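Local coordinates for G protein coupled receptor (Arabidopsis thaliana, PDB 3T33), which binds zinc as a LanC-like protein and may take part in abscisic acid signalling in the plant, at residues N79-V84 with T125-Y130; G86-L91 with E109-C114. All coordinates share one frame; numbering follows the deposited sequence.

Interaction 1 of 2, residues N79-V84 with T125-Y130; sequences NLYTGV and TFICGY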
loop_
_atom_site.group_PDB
_atom_site.type_symbol
_atom_site.label_atom_id
_atom_site.label_comp_id
_atom_site.label_asym_id
_atom_site.label_seq_id
_atom_site.Cartn_x
_atom_site.Cartn_y
_atom_site.Cartn_z
ATOM N N ASN A 79 -4.313 13.716 -7.810
ATOM C CA ASN A 79 -3.900 12.334 -7.742
ATOM C C ASN A 79 -4.159 11.595 -6.435
ATOM O O ASN A 79 -4.593 12.182 -5.479
ATOM C CB ASN A 79 -2.478 12.152 -8.255
ATOM C CG ASN A 79 -1.433 12.468 -7.241
ATOM O OD1 ASN A 79 -1.723 12.720 -6.110
ATOM N ND2 ASN A 79 -0.200 12.463 -7.663
ATOM N N LEU A 80 -3.900 10.294 -6.423
ATOM C CA LEU A 80 -4.245 9.476 -5.238
ATOM C C LEU A 80 -3.306 9.780 -4.091
ATOM O O LEU A 80 -3.714 9.832 -2.911
ATOM C CB LEU A 80 -4.207 7.983 -5.586
ATOM C CG LEU A 80 -4.737 7.025 -4.538
ATOM C CD1 LEU A 80 -6.275 6.971 -4.545
ATOM C CD2 LEU A 80 -4.116 5.599 -4.718
ATOM N N TYR A 81 -2.056 10.022 -4.491
ATOM C CA TYR A 81 -0.871 10.066 -3.630
ATOM C C TYR A 81 -0.943 11.220 -2.669
ATOM O O TYR A 81 -0.805 11.015 -1.441
ATOM C CB TYR A 81 0.396 10.229 -4.495
ATOM C CG TYR A 81 1.648 10.093 -3.690
ATOM C CD1 TYR A 81 2.256 11.192 -3.138
ATOM C CD2 TYR A 81 2.194 8.835 -3.437
ATOM C CE1 TYR A 81 3.365 11.045 -2.360
ATOM C CE2 TYR A 81 3.284 8.682 -2.688
ATOM C CZ TYR A 81 3.858 9.770 -2.136
ATOM O OH TYR A 81 4.970 9.595 -1.404
ATOM N N THR A 82 -1.176 12.431 -3.195
ATOM C CA THR A 82 -1.350 13.594 -2.329
ATOM C C THR A 82 -2.632 14.395 -2.602
ATOM O O THR A 82 -3.009 15.255 -1.827
ATOM C CB THR A 82 -0.107 14.536 -2.320
ATOM O OG1 THR A 82 0.333 14.815 -3.668
ATOM C CG2 THR A 82 1.023 13.901 -1.570
ATOM N N GLY A 83 -3.310 14.116 -3.692
ATOM C CA GLY A 83 -4.427 14.972 -4.075
ATOM C C GLY A 83 -5.779 14.428 -3.667
ATOM O O GLY A 83 -5.907 13.560 -2.738
ATOM N N VAL A 84 -6.792 14.858 -4.396
ATOM C CA VAL A 84 -8.131 14.697 -3.934
ATOM C C VAL A 84 -8.652 13.280 -4.186
ATOM O O VAL A 84 -9.568 12.822 -3.524
ATOM C CB VAL A 84 -9.041 15.821 -4.526
ATOM C CG1 VAL A 84 -10.516 15.490 -4.315
ATOM C CG2 VAL A 84 -8.670 17.151 -3.876
ATOM N N THR A 125 -0.270 6.573 -14.076
ATOM C CA THR A 125 -0.387 5.445 -13.099
ATOM C C THR A 125 -1.598 5.534 -12.127
ATOM O O THR A 125 -2.281 6.574 -12.003
ATOM C CB THR A 125 0.899 5.272 -12.247
ATOM O OG1 THR A 125 1.017 6.394 -11.372
ATOM C CG2 THR A 125 2.185 5.201 -13.156
ATOM N N PHE A 126 -1.833 4.423 -11.416
ATOM C CA PHE A 126 -2.875 4.425 -10.374
ATOM C C PHE A 126 -2.621 5.460 -9.278
ATOM O O PHE A 126 -3.545 6.216 -8.921
ATOM C CB PHE A 126 -3.026 3.020 -9.747
ATOM C CG PHE A 126 -4.224 2.880 -8.859
ATOM C CD1 PHE A 126 -5.451 2.609 -9.384
ATOM C CD2 PHE A 126 -4.092 2.951 -7.480
ATOM C CE1 PHE A 126 -6.570 2.470 -8.558
ATOM C CE2 PHE A 126 -5.190 2.773 -6.664
ATOM C CZ PHE A 126 -6.433 2.550 -7.214
ATOM N N ILE A 127 -1.407 5.489 -8.748
ATOM C CA ILE A 127 -1.142 6.243 -7.529
ATOM C C ILE A 127 -0.811 7.711 -7.844
ATOM O O ILE A 127 -1.070 8.618 -7.039
ATOM C CB ILE A 127 0.036 5.623 -6.751
ATOM C CG1 ILE A 127 -0.278 4.206 -6.214
ATOM C CG2 ILE A 127 0.549 6.533 -5.653
ATOM C CD1 ILE A 127 1.063 3.379 -5.846
ATOM N N CYS A 128 -0.250 7.959 -9.028
ATOM C CA CYS A 128 0.173 9.310 -9.337
ATOM C C CYS A 128 -0.490 9.977 -10.533
ATOM O O CYS A 128 -0.284 11.164 -10.741
ATOM C CB CYS A 128 1.704 9.400 -9.426
ATOM S SG CYS A 128 2.444 9.336 -7.814
ATOM N N GLY A 129 -1.295 9.243 -11.290
ATOM C CA GLY A 129 -1.842 9.748 -12.546
ATOM C C GLY A 129 -3.302 9.444 -12.776
ATOM O O GLY A 129 -4.082 9.119 -11.863
ATOM N N TYR A 130 -3.638 9.462 -14.031
ATOM C CA TYR A 130 -4.970 9.579 -14.518
ATOM C C TYR A 130 -5.678 8.229 -14.580
ATOM O O TYR A 130 -6.928 8.172 -14.555
ATOM C CB TYR A 130 -4.846 10.145 -15.978
ATOM C CG TYR A 130 -6.161 10.417 -16.624
ATOM C CD1 TYR A 130 -7.091 11.197 -15.965
ATOM C CD2 TYR A 130 -6.491 9.892 -17.887
ATOM C CE1 TYR A 130 -8.359 11.506 -16.525
ATOM C CE2 TYR A 130 -7.765 10.195 -18.496
ATOM C CZ TYR A 130 -8.706 11.036 -17.783
ATOM O OH TYR A 130 -9.991 11.389 -18.251
HETATM O O HOH W 1 -3.662 9.097 -9.169
#
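Asn-79 has CG wedged between its backbone N and carbonyl carbon (chi1 82°), while Tyr-81 holds CG anti to its backbone N (chi1 -172°); these torsions direct the two side chains toward Ile-127 and Cys-128. Two turns that each lead toward an inner helix of the LanC-like helical barrel meet here, one built on an Asx motif, the other on an ST motif. Asn-79 OD1 accepts from the backbone N of Thr-82 in a nearly straight bond (169° at the hydrogen) and from that of Gly-83, two bonds that hold the amide's rotation, with ND2 facing Cys-128 O in a weak hydrogen bond of 3.3 Å. In the facing turn, Thr-125 OG1 accepts from Cys-128 N. Ile-127 O receives a weak hydrogen bond from Tyr-81 N at 3.1 Å. Ile-127 CG2 lies at the edge of the Tyr-81 ring, in its plane, 3.6 Å from CD2, and Cys-128 SG sits obliquely to the same ring, 5.0 Å from its centroid. Leu-80 CD2 packs on Phe-126 CE2 at 3.6 Å; the Phe-126 ring also meets Trp-179 and Phe-183. A water bridges the segments, accepting from Leu-80 N and donating to Phe-126 O and, at 2.7 Å, to Gly-129 O.

Interaction 2 of 2, residues G86-L91 with E109-C114; sequences GTAYLL and ENVEAC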
loop_
_atom_site.group_PDB
_atom_site.type_symbol
_atom_site.label_atom_id
_atom_site.label_comp_id
_atom_site.label_asym_id
_atom_site.label_seq_id
_atom_site.Cartn_x
_atom_site.Cartn_y
_atom_site.Cartn_z
ATOM N N GLY A 86 -7.032 10.674 -3.345
ATOM C CA GLY A 86 -6.767 10.065 -2.028
ATOM C C GLY A 86 -7.997 10.117 -1.145
ATOM O O GLY A 86 -8.359 9.146 -0.499
ATOM N N THR A 87 -8.709 11.219 -1.192
ATOM C CA THR A 87 -9.915 11.373 -0.396
ATOM C C THR A 87 -11.034 10.520 -0.931
ATOM O O THR A 87 -11.689 9.818 -0.141
ATOM C CB THR A 87 -10.323 12.869 -0.350
ATOM O OG1 THR A 87 -9.268 13.590 0.310
ATOM C CG2 THR A 87 -11.615 13.064 0.374
ATOM N N ALA A 88 -11.244 10.530 -2.259
ATOM C CA ALA A 88 -12.232 9.673 -2.841
ATOM C C ALA A 88 -11.980 8.198 -2.481
ATOM O O ALA A 88 -12.913 7.421 -2.213
ATOM C CB ALA A 88 -12.237 9.839 -4.411
ATOM N N TYR A 89 -10.724 7.785 -2.522
ATOM C CA TYR A 89 -10.410 6.385 -2.245
ATOM C C TYR A 89 -10.687 6.020 -0.806
ATOM O O TYR A 89 -11.190 4.956 -0.496
ATOM C CB TYR A 89 -8.943 6.065 -2.666
ATOM C CG TYR A 89 -8.731 4.608 -2.971
ATOM C CD1 TYR A 89 -9.728 3.808 -3.534
ATOM C CD2 TYR A 89 -7.546 3.989 -2.598
ATOM C CE1 TYR A 89 -9.506 2.423 -3.756
ATOM C CE2 TYR A 89 -7.326 2.654 -2.815
ATOM C CZ TYR A 89 -8.275 1.872 -3.402
ATOM O OH TYR A 89 -7.922 0.523 -3.558
ATOM N N LEU A 90 -10.377 6.930 0.078
ATOM C CA LEU A 90 -10.670 6.723 1.502
ATOM C C LEU A 90 -12.194 6.563 1.699
ATOM O O LEU A 90 -12.658 5.744 2.524
ATOM C CB LEU A 90 -10.095 7.877 2.316
ATOM C CG LEU A 90 -10.596 7.883 3.797
ATOM C CD1 LEU A 90 -10.162 6.611 4.562
ATOM C CD2 LEU A 90 -10.114 9.183 4.522
ATOM N N LEU A 91 -12.970 7.348 0.925
ATOM C CA LEU A 91 -14.432 7.330 0.965
ATOM C C LEU A 91 -14.958 6.058 0.401
ATOM O O LEU A 91 -15.945 5.478 0.916
ATOM C CB LEU A 91 -14.999 8.551 0.209
ATOM C CG LEU A 91 -14.998 9.797 1.102
ATOM C CD1 LEU A 91 -15.164 11.004 0.248
ATOM C CD2 LEU A 91 -16.158 9.703 2.088
ATOM N N GLU A 109 -18.349 12.216 -6.542
ATOM C CA GLU A 109 -18.226 13.643 -6.724
ATOM C C GLU A 109 -16.761 14.056 -6.699
ATOM O O GLU A 109 -16.360 14.909 -7.494
ATOM C CB GLU A 109 -18.984 14.438 -5.662
ATOM C CG GLU A 109 -20.384 14.045 -5.506
ATOM C CD GLU A 109 -21.183 15.077 -4.732
ATOM O OE1 GLU A 109 -20.598 16.070 -4.192
ATOM O OE2 GLU A 109 -22.427 14.886 -4.711
ATOM N N ASN A 110 -15.977 13.480 -5.773
ATOM C CA ASN A 110 -14.541 13.785 -5.743
ATOM C C ASN A 110 -13.833 13.351 -7.030
ATOM O O ASN A 110 -12.926 14.049 -7.485
ATOM C CB ASN A 110 -13.860 13.083 -4.589
ATOM C CG ASN A 110 -14.256 13.645 -3.220
ATOM O OD1 ASN A 110 -13.595 13.348 -2.239
ATOM N ND2 ASN A 110 -15.303 14.454 -3.154
ATOM N N VAL A 111 -14.237 12.187 -7.580
ATOM C CA VAL A 111 -13.596 11.580 -8.768
ATOM C C VAL A 111 -13.809 12.512 -9.972
ATOM O O VAL A 111 -12.841 12.936 -10.645
ATOM C CB VAL A 111 -14.137 10.161 -9.076
ATOM C CG1 VAL A 111 -13.490 9.578 -10.299
ATOM C CG2 VAL A 111 -13.831 9.194 -7.908
ATOM N N GLU A 112 -15.084 12.842 -10.201
ATOM C CA GLU A 112 -15.489 13.783 -11.229
ATOM C C GLU A 112 -14.689 15.084 -11.187
ATOM O O GLU A 112 -14.166 15.501 -12.225
ATOM C CB GLU A 112 -16.978 14.043 -11.115
ATOM C CG GLU A 112 -17.500 15.217 -11.923
ATOM C CD GLU A 112 -19.015 15.103 -12.036
ATOM O OE1 GLU A 112 -19.741 15.694 -11.165
ATOM O OE2 GLU A 112 -19.475 14.352 -12.949
ATOM N N ALA A 113 -14.572 15.719 -10.019
ATOM C CA ALA A 113 -13.662 16.876 -9.895
ATOM C C ALA A 113 -12.200 16.555 -10.241
ATOM O O ALA A 113 -11.479 17.398 -10.750
ATOM C CB ALA A 113 -13.741 17.521 -8.536
ATOM N N CYS A 114 -11.755 15.338 -9.973
ATOM C CA CYS A 114 -10.374 15.007 -10.210
ATOM C C CYS A 114 -10.186 14.842 -11.709
ATOM O O CYS A 114 -9.124 15.152 -12.241
ATOM C CB CYS A 114 -10.027 13.713 -9.458
ATOM S SG CYS A 114 -9.713 13.971 -7.651
#
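Ala-88 lays its CB against CB of Asn-110, 3.6 Å away, where the CA atoms of the two residues come within 5.5 Å of each other. The helices are consecutive and form an antiparallel helical hairpin of the LanC-like barrel, the inner helix 84-98 backed by the outer helix 101-118. The axes of segments 86-91 and 109-114 pass 8.8 Å apart, with a signed crossing angle of -157°, and the small alanine side chain lies at this approach. Val-111 CG2 touches the same methyl from the next position, at 3.9 Å. Asn-110 has CG anti to its carbonyl carbon (chi1 -70°), and the Asn-110 side chain crosses those of Thr-87 and Leu-91 at about a right angle. OD1 there meets carbon: Thr-87 CG2 at 3.3 Å and Leu-91 CD1 at 3.8 Å. No hydrogen bond joins the two segments, and this buried carbonyl oxygen has no polar partner in the model. Trp-68 of helix 45-69 also packs on Asn-110. The methyl CG2 of Thr-87 is anti to the backbone N, while the polar branch serves another neighbour, its OG1 being hydrogen-bonded to Thr-67 OG1.

Interaction 2 is nested along the chain inside the loop closed by interaction 1, and they lie about 10 Å apart, centre to centre. Residues 79-84 lead directly into the inner helix of the hairpin, and 125-130 follow its outer helix. The contacts also meet in space: Leu-80 CD1 packs on Tyr-89 CB at 3.4 Å, Val-84 C lies 3.7 Å from Cys-114 SG, and Val-84 CG1 lies 4.1 Å from Asn-110 CB. Interaction 1 is the one beside the metal. The Tyr-81 side chain is about 4 Å (nearest atoms) from the zinc ion, which is held by Cys-288, Cys-333 and His-334, and about 3 Å from the side chain of Cys-333. Interaction 2 lies away from this site.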